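Local coordinates for protein precorrin-6Y C5,15-methyltransferase (Corynebacterium diphtheriae, PDB 3HM2) that probably transfers methyl groups from S-adenosyl-L-methionine to a precorrin in cobalamin biosynthesis, this chain being one domain of the longer enzyme, at residues V91-G101 with R116-N126; F143-S153 with K165-V176. All coordinates share one frame; numbering follows the deposited sequence. Where two conformers were deposited one is given.

Contact 1 of 2, residues V91-G101 with R116-N126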
loop_
_atom_site.group_PDB
_atom_site.type_symbol
_atom_site.label_atom_id
_atom_site.label_comp_id
_atom_site.label_asym_id
_atom_site.label_seq_id
_atom_site.Cartn_x
_atom_site.Cartn_y
_atom_site.Cartn_z
ATOM N N VAL A 91 1.427 -33.753 23.322
ATOM C CA VAL A 91 2.327 -32.794 23.945
ATOM C C VAL A 91 1.685 -32.285 25.230
ATOM O O VAL A 91 0.688 -31.539 25.207
ATOM C CB VAL A 91 2.669 -31.652 23.011
ATOM C CG1 VAL A 91 3.806 -30.855 23.590
ATOM C CG2 VAL A 91 3.033 -32.205 21.634
ATOM N N PRO A 92 2.277 -32.695 26.362
ATOM C CA PRO A 92 1.716 -32.664 27.715
ATOM C C PRO A 92 1.632 -31.259 28.355
ATOM O O PRO A 92 0.635 -30.951 28.985
ATOM C CB PRO A 92 2.688 -33.565 28.510
ATOM C CG PRO A 92 3.724 -34.053 27.541
ATOM C CD PRO A 92 3.684 -33.138 26.373
ATOM N N ASP A 93 2.663 -30.429 28.219
ATOM C CA ASP A 93 2.715 -29.164 28.927
ATOM C C ASP A 93 2.094 -28.067 28.093
ATOM O O ASP A 93 2.336 -28.011 26.890
ATOM C CB ASP A 93 4.185 -28.791 29.208
ATOM C CG ASP A 93 4.863 -29.735 30.180
ATOM O OD1 ASP A 93 4.171 -30.304 31.046
ATOM O OD2 ASP A 93 6.099 -29.898 30.095
ATOM N N ASN A 94 1.325 -27.177 28.721
ATOM C CA ASN A 94 0.639 -26.102 27.991
ATOM C C ASN A 94 1.627 -25.087 27.460
ATOM O O ASN A 94 2.475 -24.633 28.235
ATOM C CB ASN A 94 -0.289 -25.335 28.907
ATOM C CG ASN A 94 -1.644 -25.957 29.011
ATOM O OD1 ASN A 94 -2.373 -25.711 29.968
ATOM N ND2 ASN A 94 -2.004 -26.757 28.027
ATOM N N PRO A 95 1.488 -24.693 26.164
ATOM C CA PRO A 95 2.339 -23.709 25.483
ATOM C C PRO A 95 2.265 -22.349 26.177
ATOM O O PRO A 95 1.235 -22.067 26.807
ATOM C CB PRO A 95 1.652 -23.578 24.129
ATOM C CG PRO A 95 0.233 -23.898 24.445
ATOM C CD PRO A 95 0.376 -25.088 25.278
ATOM N N ASP A 96 3.310 -21.524 26.052
ATOM C CA ASP A 96 3.285 -20.173 26.608
ATOM C C ASP A 96 2.817 -19.168 25.533
ATOM O O ASP A 96 2.018 -18.271 25.787
ATOM C CB ASP A 96 4.667 -19.794 27.187
ATOM C CG ASP A 96 4.896 -20.340 28.586
ATOM O OD1 ASP A 96 4.366 -19.727 29.528
ATOM O OD2 ASP A 96 5.633 -21.349 28.761
ATOM N N VAL A 97 3.341 -19.315 24.332
ATOM C CA VAL A 97 2.932 -18.492 23.216
ATOM C C VAL A 97 2.631 -19.476 22.071
ATOM O O VAL A 97 3.172 -20.594 22.066
ATOM C CB VAL A 97 4.051 -17.544 22.863
ATOM C CG1 VAL A 97 3.507 -16.297 22.247
ATOM C CG2 VAL A 97 4.725 -17.174 24.116
ATOM N N ILE A 98 1.739 -19.108 21.149
ATOM C CA ILE A 98 1.576 -19.868 19.908
ATOM C C ILE A 98 1.681 -18.955 18.726
ATOM O O ILE A 98 1.383 -17.781 18.822
ATOM C CB ILE A 98 0.246 -20.522 19.816
ATOM C CG1 ILE A 98 0.167 -21.601 20.865
ATOM C CG2 ILE A 98 0.018 -21.114 18.412
ATOM C CD1 ILE A 98 -1.211 -21.735 21.425
ATOM N N PHE A 99 2.113 -19.514 17.605
ATOM C CA PHE A 99 2.139 -18.775 16.365
ATOM C C PHE A 99 1.547 -19.678 15.304
ATOM O O PHE A 99 1.990 -20.821 15.192
ATOM C CB PHE A 99 3.572 -18.370 15.928
ATOM C CG PHE A 99 3.619 -17.818 14.501
ATOM C CD1 PHE A 99 3.491 -16.455 14.255
ATOM C CD2 PHE A 99 3.704 -18.679 13.398
ATOM C CE1 PHE A 99 3.472 -15.970 12.958
ATOM C CE2 PHE A 99 3.687 -18.180 12.096
ATOM C CZ PHE A 99 3.573 -16.825 11.888
ATOM N N ILE A 100 0.559 -19.170 14.549
ATOM C CA ILE A 100 0.082 -19.821 13.329
ATOM C C ILE A 100 0.341 -18.978 12.058
ATOM O O ILE A 100 -0.004 -17.793 12.006
ATOM C CB ILE A 100 -1.410 -20.125 13.428
ATOM C CG1 ILE A 100 -1.663 -21.151 14.558
ATOM C CG2 ILE A 100 -1.907 -20.616 12.093
ATOM C CD1 ILE A 100 -3.135 -21.252 15.067
ATOM N N GLY A 101 0.954 -19.589 11.041
ATOM C CA GLY A 101 1.085 -18.974 9.720
ATOM C C GLY A 101 0.329 -19.712 8.615
ATOM O O GLY A 101 -0.908 -19.662 8.508
ATOM N N ARG A 116 -5.685 -24.958 24.698
ATOM C CA ARG A 116 -4.465 -25.306 25.406
ATOM C C ARG A 116 -3.802 -24.064 26.004
ATOM O O ARG A 116 -2.932 -24.165 26.873
ATOM C CB ARG A 116 -3.507 -26.099 24.502
ATOM C CG ARG A 116 -4.037 -27.444 24.015
ATOM C CD ARG A 116 -4.120 -28.490 25.135
ATOM N NE ARG A 116 -2.862 -28.551 25.881
ATOM C CZ ARG A 116 -1.964 -29.527 25.784
ATOM N NH1 ARG A 116 -2.178 -30.574 24.991
ATOM N NH2 ARG A 116 -0.851 -29.454 26.494
ATOM N N LEU A 117 -4.222 -22.890 25.553
ATOM C CA LEU A 117 -3.559 -21.668 25.976
ATOM C C LEU A 117 -4.116 -21.100 27.296
ATOM O O LEU A 117 -5.307 -20.807 27.381
ATOM C CB LEU A 117 -3.619 -20.625 24.847
ATOM C CG LEU A 117 -2.820 -19.349 25.117
ATOM C CD1 LEU A 117 -1.339 -19.612 24.915
ATOM C CD2 LEU A 117 -3.300 -18.230 24.231
ATOM N N PRO A 118 -3.221 -20.716 28.198
ATOM C CA PRO A 118 -3.585 -20.188 29.516
ATOM C C PRO A 118 -4.145 -18.770 29.443
ATOM O O PRO A 118 -3.989 -18.095 28.426
ATOM C CB PRO A 118 -2.252 -20.189 30.264
ATOM C CG PRO A 118 -1.494 -21.318 29.659
ATOM C CD PRO A 118 -1.902 -21.374 28.208
ATOM N N VAL A 119 -4.792 -18.334 30.519
ATOM C CA VAL A 119 -5.091 -16.920 30.717
ATOM C C VAL A 119 -3.847 -16.058 30.533
ATOM O O VAL A 119 -2.745 -16.448 30.919
ATOM C CB VAL A 119 -5.676 -16.661 32.119
ATOM C CG1 VAL A 119 -6.206 -15.239 32.218
ATOM C CG2 VAL A 119 -6.772 -17.669 32.431
ATOM N N GLY A 120 -4.031 -14.883 29.938
ATOM C CA GLY A 120 -2.920 -14.001 29.631
ATOM C C GLY A 120 -1.762 -14.734 28.985
ATOM O O GLY A 120 -0.602 -14.502 29.323
ATOM N N GLY A 121 -2.080 -15.623 28.049
ATOM C CA GLY A 121 -1.101 -16.108 27.095
ATOM C C GLY A 121 -1.257 -15.468 25.730
ATOM O O GLY A 121 -2.255 -14.801 25.455
ATOM N N ARG A 122 -0.263 -15.671 24.870
ATOM C CA ARG A 122 -0.138 -14.889 23.645
ATOM C C ARG A 122 -0.212 -15.781 22.411
ATOM O O ARG A 122 0.463 -16.808 22.334
ATOM C CB ARG A 122 1.172 -14.100 23.645
ATOM C CG ARG A 122 1.223 -12.980 24.671
ATOM C CD ARG A 122 2.653 -12.549 24.950
ATOM N NE ARG A 122 3.275 -13.360 25.993
ATOM C CZ ARG A 122 4.567 -13.668 26.030
ATOM N NH1 ARG A 122 5.382 -13.232 25.079
ATOM N NH2 ARG A 122 5.046 -14.412 27.018
ATOM N N LEU A 123 -1.037 -15.384 21.448
ATOM C CA LEU A 123 -0.977 -15.959 20.089
ATOM C C LEU A 123 -0.902 -14.928 18.956
ATOM O O LEU A 123 -1.754 -14.036 18.854
ATOM C CB LEU A 123 -2.151 -16.902 19.799
ATOM C CG LEU A 123 -1.992 -17.682 18.485
ATOM C CD1 LEU A 123 -2.720 -19.046 18.555
ATOM C CD2 LEU A 123 -2.415 -16.876 17.243
ATOM N N VAL A 124 0.095 -15.098 18.082
ATOM C CA VAL A 124 0.239 -14.275 16.898
ATOM C C VAL A 124 0.021 -15.120 15.658
ATOM O O VAL A 124 0.642 -16.157 15.501
ATOM C CB VAL A 124 1.612 -13.664 16.891
ATOM C CG1 VAL A 124 1.611 -12.360 16.103
ATOM C CG2 VAL A 124 2.022 -13.406 18.331
ATOM N N ALA A 125 -0.904 -14.698 14.800
ATOM C CA ALA A 125 -1.241 -15.446 13.583
ATOM C C ALA A 125 -1.030 -14.649 12.285
ATOM O O ALA A 125 -1.049 -13.427 12.286
ATOM C CB ALA A 125 -2.673 -15.982 13.659
ATOM N N ASN A 126 -0.804 -15.374 11.194
ATOM C CA ASN A 126 -0.576 -14.794 9.885
ATOM C C ASN A 126 -1.585 -15.301 8.929
ATOM O O ASN A 126 -1.921 -16.489 8.943
ATOM C CB ASN A 126 0.771 -15.209 9.331
ATOM C CG ASN A 126 1.858 -14.289 9.749
ATOM O OD1 ASN A 126 1.660 -13.442 10.619
ATOM N ND2 ASN A 126 3.025 -14.439 9.140
#

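Contact 2 of 2, residues F143-S153 with K165-V176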
loop_
_atom_site.group_PDB
_atom_site.type_symbol
_atom_site.label_atom_id
_atom_site.label_comp_id
_atom_site.label_asym_id
_atom_site.label_seq_id
_atom_site.Cartn_x
_atom_site.Cartn_y
_atom_site.Cartn_z
ATOM N N PHE A 143 -11.858 -12.719 21.275
ATOM C CA PHE A 143 -10.858 -12.830 22.330
ATOM C C PHE A 143 -10.058 -11.540 22.470
ATOM O O PHE A 143 -9.089 -11.477 23.226
ATOM C CB PHE A 143 -9.917 -14.004 22.053
ATOM C CG PHE A 143 -10.614 -15.234 21.546
ATOM C CD1 PHE A 143 -11.343 -16.038 22.405
ATOM C CD2 PHE A 143 -10.541 -15.585 20.208
ATOM C CE1 PHE A 143 -11.986 -17.170 21.941
ATOM C CE2 PHE A 143 -11.182 -16.715 19.737
ATOM C CZ PHE A 143 -11.905 -17.509 20.605
ATOM N N GLY A 144 -10.471 -10.510 21.736
ATOM C CA GLY A 144 -9.784 -9.233 21.759
ATOM C C GLY A 144 -8.638 -9.172 20.768
ATOM O O GLY A 144 -8.763 -9.627 19.631
ATOM N N GLY A 145 -7.516 -8.607 21.203
ATOM C CA GLY A 145 -6.367 -8.444 20.344
ATOM C C GLY A 145 -6.594 -7.496 19.174
ATOM O O GLY A 145 -7.652 -6.847 19.047
ATOM N N THR A 146 -5.593 -7.454 18.298
ATOM C CA THR A 146 -5.404 -6.341 17.383
ATOM C C THR A 146 -4.776 -6.826 16.082
ATOM O O THR A 146 -3.913 -7.715 16.112
ATOM C CB THR A 146 -4.502 -5.279 18.063
ATOM O OG1 THR A 146 -5.282 -4.129 18.425
ATOM C CG2 THR A 146 -3.348 -4.865 17.160
ATOM N N ILE A 147 -5.210 -6.238 14.954
ATOM C CA ILE A 147 -4.784 -6.622 13.592
ATOM C C ILE A 147 -4.082 -5.497 12.800
ATOM O O ILE A 147 -4.631 -4.423 12.648
ATOM C CB ILE A 147 -5.982 -7.125 12.776
ATOM C CG1 ILE A 147 -6.612 -8.340 13.464
ATOM C CG2 ILE A 147 -5.581 -7.430 11.325
ATOM C CD1 ILE A 147 -7.315 -9.294 12.523
ATOM N N SER A 148 -2.865 -5.753 12.320
ATOM C CA SER A 148 -2.124 -4.838 11.443
ATOM C C SER A 148 -1.797 -5.576 10.146
ATOM O O SER A 148 -2.097 -6.763 10.010
ATOM C CB SER A 148 -0.843 -4.339 12.113
ATOM O OG SER A 148 0.166 -5.333 12.147
ATOM N N SER A 149 -1.209 -4.895 9.170
ATOM C CA SER A 149 -0.979 -5.557 7.875
ATOM C C SER A 149 0.248 -5.064 7.112
ATOM O O SER A 149 0.608 -3.889 7.190
ATOM C CB SER A 149 -2.232 -5.502 6.988
ATOM O OG SER A 149 -2.540 -4.177 6.578
ATOM N N PHE A 150 0.885 -5.972 6.374
ATOM C CA PHE A 150 2.163 -5.648 5.742
ATOM C C PHE A 150 2.204 -5.863 4.222
ATOM O O PHE A 150 1.966 -6.965 3.736
ATOM C CB PHE A 150 3.288 -6.416 6.436
ATOM C CG PHE A 150 3.115 -6.507 7.929
ATOM C CD1 PHE A 150 2.661 -7.683 8.521
ATOM C CD2 PHE A 150 3.385 -5.411 8.742
ATOM C CE1 PHE A 150 2.493 -7.767 9.895
ATOM C CE2 PHE A 150 3.217 -5.487 10.126
ATOM C CZ PHE A 150 2.767 -6.668 10.702
ATOM N N ALA A 151 2.492 -4.795 3.479
ATOM C CA ALA A 151 2.748 -4.916 2.053
ATOM C C ALA A 151 4.175 -4.525 1.837
ATOM O O ALA A 151 4.521 -3.378 2.054
ATOM C CB ALA A 151 1.824 -4.018 1.247
ATOM N N ILE A 152 4.996 -5.490 1.417
ATOM C CA ILE A 152 6.444 -5.322 1.252
ATOM C C ILE A 152 6.858 -5.385 -0.214
ATOM O O ILE A 152 6.481 -6.318 -0.926
ATOM C CB ILE A 152 7.214 -6.426 2.012
ATOM C CG1 ILE A 152 7.108 -6.199 3.537
ATOM C CG2 ILE A 152 8.670 -6.488 1.530
ATOM C CD1 ILE A 152 7.043 -7.471 4.414
ATOM N N SER A 153 7.632 -4.397 -0.665
ATOM C CA SER A 153 8.078 -4.362 -2.055
ATOM C C SER A 153 9.604 -4.423 -2.164
ATOM O O SER A 153 10.308 -4.065 -1.232
ATOM C CB SER A 153 7.553 -3.104 -2.769
ATOM O OG SER A 153 6.163 -2.937 -2.577
ATOM N N LYS A 165 8.139 -3.458 -6.573
ATOM C CA LYS A 165 7.232 -4.543 -6.911
ATOM C C LYS A 165 6.631 -5.150 -5.672
ATOM O O LYS A 165 7.320 -5.814 -4.898
ATOM C CB LYS A 165 7.952 -5.612 -7.732
ATOM C CG LYS A 165 7.015 -6.433 -8.599
ATOM C CD LYS A 165 7.654 -7.748 -9.012
ATOM C CE LYS A 165 6.695 -8.641 -9.794
ATOM N NZ LYS A 165 7.272 -10.001 -10.075
ATOM N N PRO A 166 5.331 -4.912 -5.468
ATOM C CA PRO A 166 4.661 -5.320 -4.231
ATOM C C PRO A 166 4.503 -6.843 -4.109
ATOM O O PRO A 166 4.259 -7.547 -5.104
ATOM C CB PRO A 166 3.294 -4.624 -4.339
ATOM C CG PRO A 166 3.092 -4.488 -5.815
ATOM C CD PRO A 166 4.444 -4.101 -6.315
ATOM N N ALA A 167 4.670 -7.350 -2.889
ATOM C CA ALA A 167 4.318 -8.728 -2.600
ATOM C C ALA A 167 2.868 -8.693 -2.125
ATOM O O ALA A 167 2.335 -7.615 -1.860
ATOM C CB ALA A 167 5.254 -9.348 -1.528
ATOM N N LEU A 168 2.230 -9.860 -2.048
ATOM C CA LEU A 168 0.898 -9.957 -1.480
ATOM C C LEU A 168 0.935 -9.526 -0.015
ATOM O O LEU A 168 1.887 -9.834 0.698
ATOM C CB LEU A 168 0.363 -11.392 -1.614
ATOM C CG LEU A 168 -0.123 -11.840 -3.003
ATOM C CD1 LEU A 168 -0.221 -13.359 -3.077
ATOM C CD2 LEU A 168 -1.458 -11.190 -3.400
ATOM N N PRO A 169 -0.099 -8.808 0.449
ATOM C CA PRO A 169 -0.092 -8.409 1.856
ATOM C C PRO A 169 -0.162 -9.609 2.782
ATOM O O PRO A 169 -0.303 -10.750 2.349
ATOM C CB PRO A 169 -1.364 -7.563 1.995
ATOM C CG PRO A 169 -1.707 -7.164 0.619
ATOM C CD PRO A 169 -1.305 -8.325 -0.239
ATOM N N VAL A 170 -0.051 -9.327 4.073
ATOM C CA VAL A 170 0.032 -10.345 5.091
ATOM C C VAL A 170 -0.668 -9.762 6.284
ATOM O O VAL A 170 -0.418 -8.611 6.652
ATOM C CB VAL A 170 1.486 -10.632 5.457
ATOM C CG1 VAL A 170 1.560 -11.417 6.760
ATOM C CG2 VAL A 170 2.185 -11.365 4.308
ATOM N N HIS A 171 -1.577 -10.534 6.864
ATOM C CA HIS A 171 -2.312 -10.052 8.017
ATOM C C HIS A 171 -1.849 -10.775 9.241
ATOM O O HIS A 171 -1.526 -11.969 9.208
ATOM C CB HIS A 171 -3.833 -10.124 7.805
ATOM C CG HIS A 171 -4.316 -9.150 6.777
ATOM N ND1 HIS A 171 -4.099 -9.332 5.427
ATOM C CD2 HIS A 171 -4.921 -7.946 6.907
ATOM C CE1 HIS A 171 -4.576 -8.293 4.770
ATOM N NE2 HIS A 171 -5.086 -7.441 5.645
ATOM N N GLN A 172 -1.761 -10.005 10.315
ATOM C CA GLN A 172 -1.192 -10.507 11.539
ATOM C C GLN A 172 -2.067 -10.147 12.696
ATOM O O GLN A 172 -2.353 -8.982 12.969
ATOM C CB GLN A 172 0.229 -9.985 11.766
ATOM C CG GLN A 172 1.048 -10.904 12.625
ATOM C CD GLN A 172 2.509 -10.565 12.582
ATOM O OE1 GLN A 172 2.977 -9.649 13.277
ATOM N NE2 GLN A 172 3.253 -11.306 11.770
ATOM N N TRP A 173 -2.485 -11.194 13.377
ATOM C CA TRP A 173 -3.214 -11.066 14.611
ATOM C C TRP A 173 -2.270 -11.408 15.764
ATOM O O TRP A 173 -1.701 -12.492 15.808
ATOM C CB TRP A 173 -4.452 -11.973 14.557
ATOM C CG TRP A 173 -5.414 -11.719 15.644
ATOM C CD1 TRP A 173 -5.777 -10.504 16.155
ATOM C CD2 TRP A 173 -6.131 -12.698 16.383
ATOM N NE1 TRP A 173 -6.673 -10.671 17.181
ATOM C CE2 TRP A 173 -6.913 -12.010 17.339
ATOM C CE3 TRP A 173 -6.177 -14.090 16.349
ATOM C CZ2 TRP A 173 -7.744 -12.672 18.244
ATOM C CZ3 TRP A 173 -7.006 -14.747 17.245
ATOM C CH2 TRP A 173 -7.779 -14.031 18.184
ATOM N N THR A 174 -2.056 -10.442 16.657
ATOM C CA THR A 174 -1.405 -10.707 17.926
ATOM C C THR A 174 -2.323 -10.397 19.106
ATOM O O THR A 174 -3.016 -9.379 19.140
ATOM C CB THR A 174 -0.128 -9.929 18.104
ATOM O OG1 THR A 174 0.504 -10.371 19.303
ATOM C CG2 THR A 174 -0.431 -8.483 18.261
ATOM N N VAL A 175 -2.312 -11.279 20.098
ATOM C CA VAL A 175 -3.253 -11.163 21.202
ATOM C C VAL A 175 -2.671 -11.659 22.567
ATOM O O VAL A 175 -1.623 -12.334 22.618
ATOM C CB VAL A 175 -4.607 -11.846 20.791
ATOM C CG1 VAL A 175 -4.390 -13.329 20.457
ATOM C CG2 VAL A 175 -5.716 -11.627 21.837
ATOM N N VAL A 176 -3.315 -11.255 23.662
ATOM C CA VAL A 176 -3.068 -11.828 24.981
ATOM C C VAL A 176 -4.420 -12.392 25.468
ATOM O O VAL A 176 -5.433 -11.693 25.422
ATOM C CB VAL A 176 -2.503 -10.762 25.949
ATOM C CG1 VAL A 176 -2.128 -11.379 27.278
ATOM C CG2 VAL A 176 -1.288 -10.105 25.340
#

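Contact 1 of 2, residues V91-G101 with R116-N126
Strands 97-100 and 122-126 are parallel neighbours in the sheet of a Rossmann-like, S-adenosylmethionine-dependent methyltransferase fold, Val97 to Ile100 pairing in turn with Arg122 to Ala125. The connecting helix 109-115 makes this a beta-alpha-beta crossover. Hydrogen bonds run from Ile98 N to Arg122 O (2.9 Å), Val124 N to Ile98 O, Ile100 N to Val124 O and Asn126 N to Ile100 O (2.7 Å). On one face Ile98 and Ile100 meet Leu123 and Ala125; Leu123 CD1 presses tightly on Ile98 CG2 (3.4 Å) and also reaches Ile100 CD1. Val97, Phe99, Arg122 and Val124 occupy the other face, where helix 9-21 covers Phe99 and Val124, and Trp43 of helix 38-44 packs on Val97. There Val97 CG2 lies over one face of the Arg122 guanidinium, whose NH2 is salt-bridged to Glu27. Phe99 CG, anti to the backbone N (chi1 170°), carries the ring toward strand 122-126, where its edge at CZ meets Asn126 ND2 (3.7 Å), ring and amide planes 76° apart; Asn126 OD1 is hydrogen-bonded to Gln172 NE2. Arg116, bent at chi2 and chi3, grips one carbonyl end-on: NH1 and NH2 both donate to Val91 O (3.0 and 2.9 Å), close to the guanidinium plane.

Contact 2 of 2, residues F143-S153 with K165-V176
Trp173 puts CG opposite its amide nitrogen (chi1 -168°), which lays the indole beside residues 143-147, while Ile147 turns CG1 beside its own N, placing Ile147 CG1 3.6 Å from Trp173 CD1. The indole's edge follows the start of the neighbouring segment: Trp173 NE1 makes a weak hydrogen bond to Gly144 O (3.4 Å), and Trp173 CH2 meets the ring edge of Phe143 at CD2 (3.8 Å). On the face of Ile147, Ser149, His171 and Trp173, Ser149 CB sits over the His171 imidazole, a CH-pi contact 3.9 Å from the ring centroid. Leu136 of helix 130-143 packs on Ile147, His171 and Trp173.

On the face of Ser148, Phe150 and Gln172, Gln172 CB lies 3.7 Å from Phe150 CE1 at the ring edge, amide and ring planes 64° apart; Gln172 NE2 is hydrogen-bonded to Asn126 OD1. The backbones run antiparallel, 153° between strand directions. Thr146 pairs with Thr174 through two weak bonds; Ser148 and Gln172 also pair, and Phe150 N reaches Val170 O (3.0 Å). Within the loop 167-169 that interrupts the strand, Ala167 N is hydrogen-bonded to Ile152 O (2.9 Å). Residues 148-153 also pair antiparallel with a strand of the second subunit, continuing the sheet. This is the C-terminal beta hairpin of strands 146-157 and 162-176, which gives the sheet the 3-2-1-4-5-7-6 order of class I methyltransferases.

How the contacts relate
Contact 1 closes before contact 2 opens along the chain, with helix 130-143 leading from one towards the other; their centres lie 18 Å apart. They share one sheet, in which strand 122-127 pairs on one side with 97-100 and on the other with 162-176, so contact 1 belongs to the parallel part and contact 2 to the antiparallel border. At the seam, Ala125 N probably bonds to Trp173 O (2.6 Å), and Asn126 OD1 to Gln172 NE2 (2.9 Å), while Val175 CG1 packs on Leu123 O (3.2 Å). Together they carry the sheet from the strands of the Rossmann-like core to the hairpin, where the second subunit extends it.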